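Local coordinates for protein geranyltranstransferase (IspA) (Helicobacter pylori, PDB 3LLW) that probably acts as a magnesium-dependent prenyltransferase that joins isoprenoid diphosphates into longer chains such as farnesyl diphosphate, at residues H93-C98 / A103-H108; F40-L45 / H112-E117; K49-K54 / L224-L229; A166-F171 / E186-K191. All coordinates share one frame; numbering follows the deposited sequence.

Interaction 1: H93-C98 / A103-H108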
# COMPACT_ATOMS: atom_id res chain seq x y z
N HIS A 93 -9.20 8.30 5.39
CA HIS A 93 -9.31 9.12 4.19
C HIS A 93 -10.75 9.53 3.87
O HIS A 93 -10.99 10.66 3.47
CB HIS A 93 -8.58 8.47 3.01
CG HIS A 93 -7.09 8.59 3.13
ND1 HIS A 93 -6.23 8.36 2.09
CD2 HIS A 93 -6.31 8.97 4.18
CE1 HIS A 93 -4.98 8.55 2.49
NE2 HIS A 93 -5.01 8.93 3.75
N ASP A 94 -11.70 8.63 4.12
CA ASP A 94 -13.11 8.97 3.97
C ASP A 94 -13.51 10.18 4.84
O ASP A 94 -14.34 10.98 4.42
CB ASP A 94 -13.99 7.78 4.33
CG ASP A 94 -15.46 8.03 4.05
OD1 ASP A 94 -15.81 8.31 2.88
OD2 ASP A 94 -16.27 7.96 5.01
N ASP A 95 -12.90 10.32 6.02
CA ASP A 95 -13.27 11.33 7.02
C ASP A 95 -12.75 12.73 6.72
O ASP A 95 -13.19 13.69 7.35
CB ASP A 95 -12.78 10.89 8.41
CG ASP A 95 -13.70 9.87 9.06
OD1 ASP A 95 -14.93 9.88 8.80
OD2 ASP A 95 -13.20 9.06 9.87
N LEU A 96 -11.81 12.83 5.78
CA LEU A 96 -11.10 14.07 5.45
C LEU A 96 -12.01 15.22 5.01
O LEU A 96 -13.09 14.96 4.47
CB LEU A 96 -10.06 13.79 4.35
CG LEU A 96 -8.81 12.96 4.64
CD1 LEU A 96 -8.07 12.68 3.36
CD2 LEU A 96 -7.88 13.63 5.63
N PRO A 97 -11.59 16.49 5.23
CA PRO A 97 -12.42 17.64 4.85
C PRO A 97 -12.84 17.67 3.38
O PRO A 97 -13.95 18.10 3.08
CB PRO A 97 -11.55 18.86 5.21
CG PRO A 97 -10.62 18.35 6.27
CD PRO A 97 -10.33 16.94 5.86
N CYS A 98 -11.97 17.20 2.49
CA CYS A 98 -12.32 17.13 1.06
C CYS A 98 -13.37 16.05 0.79
O CYS A 98 -14.08 16.12 -0.21
CB CYS A 98 -11.08 16.95 0.17
SG CYS A 98 -10.30 15.30 0.20
N ALA A 103 -15.42 15.37 12.03
CA ALA A 103 -14.54 15.64 13.18
C ALA A 103 -14.61 14.53 14.26
O ALA A 103 -13.74 14.47 15.15
CB ALA A 103 -14.82 17.01 13.78
N LEU A 104 -15.62 13.68 14.17
CA LEU A 104 -15.75 12.49 15.02
C LEU A 104 -15.95 11.19 14.24
O LEU A 104 -16.50 11.19 13.14
CB LEU A 104 -16.89 12.65 16.05
CG LEU A 104 -16.76 13.78 17.10
CD1 LEU A 104 -18.11 14.20 17.69
CD2 LEU A 104 -15.75 13.43 18.21
N ARG A 105 -15.45 10.11 14.82
CA ARG A 105 -15.74 8.74 14.40
C ARG A 105 -15.89 7.94 15.68
O ARG A 105 -14.98 7.96 16.53
CB ARG A 105 -14.61 8.16 13.53
CG ARG A 105 -14.84 6.69 13.17
CD ARG A 105 -14.06 6.28 11.94
NE ARG A 105 -14.56 6.94 10.73
CZ ARG A 105 -15.44 6.40 9.90
NH1 ARG A 105 -15.93 5.18 10.12
NH2 ARG A 105 -15.83 7.07 8.82
N ARG A 106 -17.03 7.26 15.82
CA ARG A 106 -17.42 6.59 17.06
C ARG A 106 -17.27 7.49 18.30
O ARG A 106 -16.79 7.04 19.35
CB ARG A 106 -16.65 5.28 17.24
CG ARG A 106 -16.78 4.28 16.10
CD ARG A 106 -16.07 2.94 16.42
NE ARG A 106 -16.72 2.19 17.51
CZ ARG A 106 -16.21 2.01 18.73
NH1 ARG A 106 -15.02 2.51 19.05
NH2 ARG A 106 -16.88 1.32 19.63
N ASN A 107 -17.65 8.76 18.17
CA ASN A 107 -17.53 9.78 19.23
C ASN A 107 -16.09 10.04 19.75
O ASN A 107 -15.89 10.54 20.87
CB ASN A 107 -18.51 9.48 20.39
CG ASN A 107 -18.99 10.75 21.09
OD1 ASN A 107 -19.29 11.75 20.45
ND2 ASN A 107 -19.06 10.70 22.42
N HIS A 108 -15.10 9.70 18.91
CA HIS A 108 -13.68 9.99 19.15
C HIS A 108 -13.26 10.98 18.09
O HIS A 108 -13.76 10.92 16.97
CB HIS A 108 -12.83 8.73 18.98
CG HIS A 108 -12.98 7.73 20.09
ND1 HIS A 108 -12.42 7.92 21.34
CD2 HIS A 108 -13.59 6.52 20.12
CE1 HIS A 108 -12.70 6.87 22.10
NE2 HIS A 108 -13.40 6.01 21.39
O HOH W 1 -16.59 9.44 10.85
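Asp95 and Arg105 form the centre of this contact, and Asp94 stands at its border. Arg105 grips the Asp95 carboxylate side-on with two nitrogens. Its NE gives a bond of 2.7 Å to Asp95 OD2, received on the syn lone pair. Its NH2 gives a second bond, 3.0 Å to Asp95 OD1. This oxygen is also met on the syn side, but 35° out of the carboxylate plane. Both oxygens lie close to the guanidinium plane, although the two flat groups are tilted by 39°. Two bonds from one guanidinium should hold the carboxylate against rotation. The Arg105 chain bends at chi3 (-68°), which turns the guanidinium edge to Asp95. Asp94 OD2 adds a long salt bridge, 3.9 Å from Arg105 NH2. A water donates to Asp95 OD1 and to Leu104 O at 2.9 Å, a second link to the strand. A type I' turn from Arg105 to His108 closes the short hairpin. Asp94 and Asp100 are magnesium ligands of this protein, though no metal is bound here. The sequence fits the first aspartate-rich motif, DDxxxxD, followed by a pair of arginines, which in prenyl synthases lies at the allylic diphosphate site.

Interaction 2: F40-L45 / H112-E117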
# COMPACT_ATOMS: atom_id res chain seq x y z
N PHE A 40 -0.31 7.03 14.70
CA PHE A 40 -0.28 5.93 13.73
C PHE A 40 -1.38 4.88 13.93
O PHE A 40 -2.12 4.60 12.99
CB PHE A 40 1.10 5.25 13.71
CG PHE A 40 1.20 4.09 12.75
CD1 PHE A 40 0.98 4.26 11.38
CD2 PHE A 40 1.50 2.81 13.22
CE1 PHE A 40 1.08 3.19 10.50
CE2 PHE A 40 1.60 1.72 12.35
CZ PHE A 40 1.39 1.91 10.99
N PHE A 41 -1.49 4.33 15.13
CA PHE A 41 -2.40 3.22 15.39
C PHE A 41 -3.70 3.64 16.09
O PHE A 41 -4.61 2.83 16.25
CB PHE A 41 -1.68 2.15 16.20
CG PHE A 41 -1.96 0.74 15.73
CD1 PHE A 41 -1.58 0.33 14.44
CD2 PHE A 41 -2.57 -0.18 16.57
CE1 PHE A 41 -1.81 -0.99 14.00
CE2 PHE A 41 -2.82 -1.50 16.15
CZ PHE A 41 -2.44 -1.90 14.86
N GLU A 42 -3.77 4.90 16.48
CA GLU A 42 -4.87 5.46 17.25
C GLU A 42 -6.27 5.11 16.71
O GLU A 42 -7.14 4.67 17.47
CB GLU A 42 -4.71 6.98 17.35
CG GLU A 42 -5.52 7.61 18.46
CD GLU A 42 -5.21 9.09 18.64
OE1 GLU A 42 -4.04 9.50 18.48
OE2 GLU A 42 -6.15 9.85 18.98
N MET A 43 -6.48 5.30 15.40
CA MET A 43 -7.78 5.00 14.78
C MET A 43 -8.02 3.49 14.62
O MET A 43 -9.16 3.05 14.43
CB MET A 43 -7.93 5.72 13.43
CG MET A 43 -7.83 7.24 13.49
SD MET A 43 -8.88 8.04 14.74
CE MET A 43 -7.70 8.71 15.84
N VAL A 44 -6.96 2.68 14.68
CA VAL A 44 -7.14 1.22 14.67
C VAL A 44 -7.60 0.79 16.06
O VAL A 44 -8.50 -0.05 16.18
CB VAL A 44 -5.84 0.45 14.29
CG1 VAL A 44 -6.14 -1.04 14.01
CG2 VAL A 44 -5.17 1.08 13.09
N LEU A 45 -7.00 1.38 17.09
CA LEU A 45 -7.35 1.07 18.48
C LEU A 45 -8.76 1.52 18.82
O LEU A 45 -9.51 0.80 19.46
CB LEU A 45 -6.36 1.71 19.46
CG LEU A 45 -4.94 1.15 19.44
CD1 LEU A 45 -4.02 1.98 20.32
CD2 LEU A 45 -4.90 -0.31 19.87
N HIS A 112 -7.62 14.56 11.58
CA HIS A 112 -7.46 15.95 11.15
C HIS A 112 -8.05 16.94 12.15
O HIS A 112 -7.65 18.11 12.19
CB HIS A 112 -8.06 16.18 9.77
CG HIS A 112 -9.50 15.83 9.67
ND1 HIS A 112 -9.93 14.53 9.49
CD2 HIS A 112 -10.62 16.60 9.76
CE1 HIS A 112 -11.25 14.51 9.46
NE2 HIS A 112 -11.69 15.75 9.62
N ALA A 113 -9.01 16.47 12.94
CA ALA A 113 -9.58 17.29 14.00
C ALA A 113 -8.59 17.36 15.16
O ALA A 113 -8.30 18.46 15.67
CB ALA A 113 -10.93 16.74 14.46
N LYS A 114 -8.08 16.20 15.57
CA LYS A 114 -7.18 16.10 16.71
C LYS A 114 -5.80 16.68 16.42
O LYS A 114 -5.20 17.33 17.28
CB LYS A 114 -7.07 14.66 17.19
CG LYS A 114 -6.33 14.53 18.52
CD LYS A 114 -6.36 13.11 19.06
CE LYS A 114 -5.51 12.99 20.32
NZ LYS A 114 -5.82 11.77 21.10
N TYR A 115 -5.31 16.46 15.21
CA TYR A 115 -3.97 16.91 14.85
C TYR A 115 -4.03 17.94 13.73
O TYR A 115 -4.20 19.14 14.00
CB TYR A 115 -3.09 15.72 14.48
CG TYR A 115 -2.98 14.67 15.55
CD1 TYR A 115 -2.25 14.91 16.73
CD2 TYR A 115 -3.59 13.42 15.40
CE1 TYR A 115 -2.14 13.93 17.73
CE2 TYR A 115 -3.49 12.45 16.38
CZ TYR A 115 -2.76 12.70 17.53
OH TYR A 115 -2.66 11.72 18.50
N ASP A 116 -3.90 17.48 12.49
CA ASP A 116 -4.07 18.32 11.30
C ASP A 116 -4.33 17.43 10.10
O ASP A 116 -4.19 16.21 10.20
CB ASP A 116 -2.85 19.22 11.07
CG ASP A 116 -1.53 18.46 11.15
OD1 ASP A 116 -0.80 18.66 12.15
OD2 ASP A 116 -1.24 17.66 10.23
N GLU A 117 -4.70 18.04 8.98
CA GLU A 117 -5.09 17.34 7.75
C GLU A 117 -3.97 16.47 7.19
O GLU A 117 -4.20 15.32 6.82
CB GLU A 117 -5.51 18.36 6.70
CG GLU A 117 -6.63 17.93 5.79
CD GLU A 117 -7.26 19.10 5.05
OE1 GLU A 117 -8.04 18.85 4.10
OE2 GLU A 117 -6.98 20.27 5.41
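The joint between helix 36-45 and the end of helix 111-114 is made by Glu42, which meets Lys114 and Tyr115 with one carboxylate oxygen each. Tyr115 OH donates to Glu42 OE1 at 2.6 Å. The acceptor uses its syn lone pair and lies in the plane of the phenol ring, at its edge. The two side chains come from opposite directions, and the carboxylate and ring planes stand 79° apart. Lys114 NZ reaches Glu42 OE2 at 2.9 Å in a salt bridge. It approaches from above the carboxylate plane, 37° out of it. Glu42 and Lys114 both run extended beyond CG, and so they span two segments whose nearest CA atoms, those of Glu42 and Lys114, are 10.9 Å apart. Lys114 also lies along its neighbour: its CG sits 4.0 Å above the plane of the Tyr115 ring, over the centre. The ring is thus held at its hydroxyl and covered on this face, while Tyr35 also meets it. Tyr115 is the first residue to leave the helix, and Asp116 caps the next one. The arrangement is a surface salt bridge paired with a tyrosine hydrogen bond, joining two helices of the all-helical prenyl synthase fold.

Interaction 3: K49-K54 / L224-L229. With SO4 (sulfate ion), chain F.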
# COMPACT_ATOMS: atom_id res chain seq x y z
N LYS A 49 -15.65 -3.02 15.35
CA LYS A 49 -16.45 -4.20 15.58
C LYS A 49 -15.70 -5.43 15.04
O LYS A 49 -16.03 -6.56 15.38
CB LYS A 49 -17.85 -4.06 14.98
CG LYS A 49 -18.93 -3.66 15.99
CD LYS A 49 -19.74 -4.86 16.45
CE LYS A 49 -19.94 -4.88 17.97
NZ LYS A 49 -18.69 -5.31 18.68
N ARG A 50 -14.68 -5.17 14.21
CA ARG A 50 -13.73 -6.18 13.69
C ARG A 50 -14.39 -7.20 12.77
O ARG A 50 -14.01 -8.38 12.76
CB ARG A 50 -12.99 -6.91 14.84
CG ARG A 50 -11.73 -6.28 15.43
CD ARG A 50 -11.59 -4.77 15.22
NE ARG A 50 -11.07 -4.08 16.41
CZ ARG A 50 -10.45 -2.91 16.39
NH1 ARG A 50 -10.04 -2.37 17.53
NH2 ARG A 50 -10.25 -2.26 15.25
N PHE A 51 -15.38 -6.76 11.99
CA PHE A 51 -16.12 -7.67 11.14
C PHE A 51 -15.22 -8.45 10.17
O PHE A 51 -15.38 -9.66 10.02
CB PHE A 51 -17.25 -6.96 10.38
CG PHE A 51 -18.14 -7.89 9.58
CD1 PHE A 51 -18.80 -8.96 10.20
CD2 PHE A 51 -18.31 -7.71 8.21
CE1 PHE A 51 -19.61 -9.83 9.46
CE2 PHE A 51 -19.12 -8.57 7.47
CZ PHE A 51 -19.77 -9.63 8.09
N ARG A 52 -14.26 -7.77 9.56
CA ARG A 52 -13.40 -8.40 8.57
C ARG A 52 -12.40 -9.42 9.15
O ARG A 52 -12.33 -10.52 8.62
CB ARG A 52 -12.72 -7.37 7.65
CG ARG A 52 -13.69 -6.70 6.73
CD ARG A 52 -13.46 -5.20 6.71
NE ARG A 52 -14.55 -4.53 6.02
CZ ARG A 52 -15.55 -3.90 6.62
NH1 ARG A 52 -16.49 -3.33 5.89
NH2 ARG A 52 -15.59 -3.80 7.96
N PRO A 53 -11.63 -9.06 10.22
CA PRO A 53 -10.86 -10.12 10.85
C PRO A 53 -11.69 -11.29 11.38
O PRO A 53 -11.25 -12.44 11.26
CB PRO A 53 -10.14 -9.40 12.00
CG PRO A 53 -10.10 -7.98 11.60
CD PRO A 53 -11.37 -7.75 10.86
N LYS A 54 -12.87 -11.02 11.93
CA LYS A 54 -13.77 -12.11 12.33
C LYS A 54 -14.15 -13.03 11.17
O LYS A 54 -14.23 -14.25 11.35
CB LYS A 54 -15.01 -11.59 13.03
CG LYS A 54 -14.76 -11.15 14.45
CD LYS A 54 -15.92 -10.36 15.01
CE LYS A 54 -15.54 -9.76 16.36
NZ LYS A 54 -16.69 -9.21 17.09
N LEU A 224 -22.99 -7.26 -0.02
CA LEU A 224 -24.14 -6.51 -0.49
C LEU A 224 -25.21 -6.49 0.59
O LEU A 224 -25.72 -5.41 0.96
CB LEU A 224 -24.71 -7.12 -1.78
CG LEU A 224 -25.94 -6.46 -2.40
CD1 LEU A 224 -25.67 -4.99 -2.77
CD2 LEU A 224 -26.43 -7.25 -3.61
N CYS A 225 -25.54 -7.67 1.11
CA CYS A 225 -26.48 -7.81 2.21
C CYS A 225 -26.06 -6.96 3.43
O CYS A 225 -26.87 -6.17 3.94
CB CYS A 225 -26.58 -9.28 2.59
SG CYS A 225 -28.00 -9.60 3.59
N PHE A 226 -24.81 -7.11 3.85
CA PHE A 226 -24.18 -6.27 4.87
C PHE A 226 -24.42 -4.77 4.61
O PHE A 226 -24.75 -4.05 5.53
CB PHE A 226 -22.68 -6.59 4.98
CG PHE A 226 -21.90 -5.66 5.89
CD1 PHE A 226 -21.20 -4.58 5.38
CD2 PHE A 226 -21.87 -5.88 7.26
CE1 PHE A 226 -20.50 -3.71 6.22
CE2 PHE A 226 -21.16 -5.02 8.11
CZ PHE A 226 -20.48 -3.94 7.59
N GLN A 227 -24.28 -4.34 3.36
CA GLN A 227 -24.42 -2.93 2.99
C GLN A 227 -25.87 -2.42 2.98
O GLN A 227 -26.14 -1.30 3.44
CB GLN A 227 -23.74 -2.67 1.65
CG GLN A 227 -23.59 -1.21 1.28
CD GLN A 227 -22.96 -0.36 2.37
OE1 GLN A 227 -21.86 -0.65 2.85
NE2 GLN A 227 -23.65 0.70 2.77
N VAL A 228 -26.77 -3.23 2.44
CA VAL A 228 -28.21 -2.93 2.44
C VAL A 228 -28.70 -2.77 3.88
O VAL A 228 -29.38 -1.79 4.20
CB VAL A 228 -29.03 -4.01 1.68
CG1 VAL A 228 -30.52 -3.72 1.76
CG2 VAL A 228 -28.61 -4.08 0.22
N LEU A 229 -28.31 -3.70 4.75
CA LEU A 229 -28.61 -3.57 6.18
C LEU A 229 -28.01 -2.31 6.80
O LEU A 229 -28.67 -1.64 7.59
CB LEU A 229 -28.15 -4.79 6.96
CG LEU A 229 -29.01 -6.03 6.79
CD1 LEU A 229 -28.24 -7.21 7.33
CD2 LEU A 229 -30.35 -5.87 7.50
S SO4 F . -16.85 -2.41 11.14
O1 SO4 F . -16.16 -1.14 11.47
O2 SO4 F . -17.27 -2.40 9.74
O3 SO4 F . -15.98 -3.56 11.40
O4 SO4 F . -18.05 -2.50 11.97
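Segment 49-54 turns into the start of helix 51-63, while segment 224-229 is helical throughout and belongs to helix 209-236. The nearest CA atoms, of Phe51 and Phe226, are 10.3 Å apart, so the gap is bridged by two phenyl rings and an arginine. Arg50, at the N-cap position, has left-handed backbone angles. The first segment holds the end of the Gly-Gly-Lys-Arg motif of the all-helical prenyl synthase fold. In relatives this motif helps bind the diphosphate of isopentenyl diphosphate. The sulfate here, probably from the crystallisation liquor, is consistent with that site. Phe51 and Phe226 run past each other in opposite directions. Their planes are nearly parallel, at 5°, but the centroids are 5.0 Å apart and the rings barely overlap. The closest atoms are Phe51 CE2 and Phe226 CD2, at 3.9 Å. Leu300 touches both rings. Arg52 crosses Phe226 at about a right angle and brings its NH1 to 4.0 Å from Phe226 CE1. A bend at chi2 (134°) carries its guanidinium there. The helix start probably favours the anion as well, since Phe51 N makes a weak bond to sulfate O3. Arg52 NH2 donates to sulfate O2 at 2.8 Å, with the sulfur in the guanidinium plane.

Interaction 4: A166-F171 / E186-K191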
# COMPACT_ATOMS: atom_id res chain seq x y z
N ALA A 166 -14.24 6.06 -4.69
CA ALA A 166 -14.22 7.18 -5.64
C ALA A 166 -15.61 7.49 -6.19
O ALA A 166 -16.02 8.68 -6.23
CB ALA A 166 -13.21 6.97 -6.74
N LEU A 167 -16.35 6.44 -6.58
CA LEU A 167 -17.76 6.60 -6.97
C LEU A 167 -18.61 7.18 -5.86
O LEU A 167 -19.43 8.04 -6.11
CB LEU A 167 -18.39 5.28 -7.43
CG LEU A 167 -17.69 4.54 -8.58
CD1 LEU A 167 -18.14 3.07 -8.64
CD2 LEU A 167 -17.89 5.24 -9.89
N ASP A 168 -18.45 6.67 -4.64
CA ASP A 168 -19.26 7.12 -3.52
C ASP A 168 -19.09 8.61 -3.22
O ASP A 168 -20.06 9.30 -2.96
CB ASP A 168 -18.99 6.32 -2.25
CG ASP A 168 -20.08 6.49 -1.20
OD1 ASP A 168 -21.23 6.82 -1.56
OD2 ASP A 168 -19.80 6.29 -0.00
N CYS A 169 -17.84 9.09 -3.28
CA CYS A 169 -17.54 10.51 -3.07
C CYS A 169 -17.98 11.36 -4.22
O CYS A 169 -18.53 12.45 -4.01
CB CYS A 169 -16.04 10.72 -2.84
SG CYS A 169 -15.48 9.92 -1.35
N TYR A 170 -17.75 10.87 -5.44
CA TYR A 170 -18.03 11.65 -6.63
C TYR A 170 -19.53 11.88 -6.81
O TYR A 170 -19.95 12.99 -7.16
CB TYR A 170 -17.41 11.04 -7.89
CG TYR A 170 -17.45 11.99 -9.06
CD1 TYR A 170 -16.42 12.91 -9.27
CD2 TYR A 170 -18.55 12.01 -9.92
CE1 TYR A 170 -16.48 13.81 -10.32
CE2 TYR A 170 -18.63 12.91 -10.96
CZ TYR A 170 -17.59 13.81 -11.16
OH TYR A 170 -17.67 14.69 -12.20
N PHE A 171 -20.32 10.84 -6.56
CA PHE A 171 -21.76 10.91 -6.76
C PHE A 171 -22.53 11.09 -5.48
O PHE A 171 -23.65 10.60 -5.35
CB PHE A 171 -22.26 9.67 -7.51
CG PHE A 171 -21.69 9.53 -8.89
CD1 PHE A 171 -22.19 10.30 -9.94
CD2 PHE A 171 -20.64 8.66 -9.14
CE1 PHE A 171 -21.66 10.19 -11.20
CE2 PHE A 171 -20.09 8.55 -10.41
CZ PHE A 171 -20.60 9.30 -11.44
N GLU A 186 -20.71 -3.13 -4.35
CA GLU A 186 -19.92 -4.34 -4.57
C GLU A 186 -18.46 -3.97 -4.35
O GLU A 186 -17.74 -4.68 -3.67
CB GLU A 186 -20.12 -4.90 -5.99
CG GLU A 186 -19.46 -6.26 -6.24
CD GLU A 186 -19.32 -6.62 -7.74
OE1 GLU A 186 -18.86 -7.75 -8.03
OE2 GLU A 186 -19.66 -5.79 -8.61
N HIS A 187 -18.06 -2.81 -4.89
CA HIS A 187 -16.67 -2.36 -4.85
C HIS A 187 -16.27 -1.67 -3.52
O HIS A 187 -15.25 -2.03 -2.94
CB HIS A 187 -16.34 -1.51 -6.09
CG HIS A 187 -16.32 -2.31 -7.37
ND1 HIS A 187 -17.47 -2.75 -7.99
CD2 HIS A 187 -15.30 -2.77 -8.12
CE1 HIS A 187 -17.15 -3.44 -9.07
NE2 HIS A 187 -15.84 -3.47 -9.17
N LYS A 188 -17.06 -0.73 -3.03
CA LYS A 188 -16.74 -0.02 -1.78
C LYS A 188 -16.64 -1.01 -0.60
O LYS A 188 -15.67 -1.00 0.15
CB LYS A 188 -17.84 1.02 -1.47
CG LYS A 188 -17.34 2.40 -1.02
CD LYS A 188 -16.91 2.45 0.42
CE LYS A 188 -17.86 3.30 1.25
NZ LYS A 188 -17.69 4.75 0.96
N THR A 189 -17.63 -1.89 -0.50
CA THR A 189 -17.81 -2.75 0.67
C THR A 189 -17.51 -4.25 0.44
O THR A 189 -16.73 -4.86 1.18
CB THR A 189 -19.23 -2.53 1.21
OG1 THR A 189 -19.34 -1.18 1.70
CG2 THR A 189 -19.56 -3.50 2.34
N ALA A 190 -18.12 -4.84 -0.58
CA ALA A 190 -18.19 -6.31 -0.68
C ALA A 190 -16.89 -6.99 -1.05
O ALA A 190 -16.65 -8.14 -0.66
CB ALA A 190 -19.33 -6.74 -1.61
N LYS A 191 -16.05 -6.27 -1.80
CA LYS A 191 -14.76 -6.78 -2.29
C LYS A 191 -13.79 -7.18 -1.18
O LYS A 191 -13.21 -8.27 -1.22
CB LYS A 191 -14.10 -5.76 -3.22
CG LYS A 191 -13.76 -6.32 -4.61
CD LYS A 191 -15.00 -6.34 -5.49
CE LYS A 191 -14.65 -6.39 -6.97
NZ LYS A 191 -14.83 -7.76 -7.54
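Between 166-171 and 186-191 the one close meeting is that of Asp168 and Lys188. Lys188 NZ donates to Asp168 OD2 at 2.8 Å in a salt bridge. It comes from the anti side of the carboxylate, 18° out of its plane. The ammonium also stands 3.8 Å from Asp168 CB, so it is drawn well in against the buried aspartate. The segments are near here, with 7.8 Å between the CA atoms of Asp168 and Lys188, and the lysine is too long to lie straight. It folds back, bent at chi2, chi3 and chi4. Its helix widens into a pi-type turn at 186-190. Lys188 and Thr189 form the Lys-Thr pair known from prenyl synthases, whose lysine in relatives binds the allylic diphosphate. Such a role is probable here, since the Lys188 side chain is about 4 Å from that of the magnesium ligand Asp94. The rest of the contact is looser. Leu167 and His187 both point inward from their backbones, yet each side chain stops 5.5 Å short of the opposite segment. Leu167 packs instead on Phe183. Lys188 stays partly exposed. Farther out, Tyr170 and Phe171 turn from this pairing and meet His33 and Phe32 of the second subunit.

In the fold
From the N terminus, helix 36-45 opens interaction 2, and 49-54 soon opens interaction 3. Interaction 1 then closes a short loop between helix 73-94 and the small hairpin. It is nested inside the loop that interaction 2 closes at 112-117, and the two touch. Interaction 4 follows in series, tying helix 161-170 to helix 178-204. Interaction 3 closes last, at 224-229 on helix 209-236. Its loop encloses interactions 1 and 4 and crosses interaction 2. Arg50 probably bonds to Val44 O, joining interactions 2 and 3. Gln227 probably bonds to Thr189, joining 3 and 4. Interactions 1, 2 and 4 also touch the second subunit.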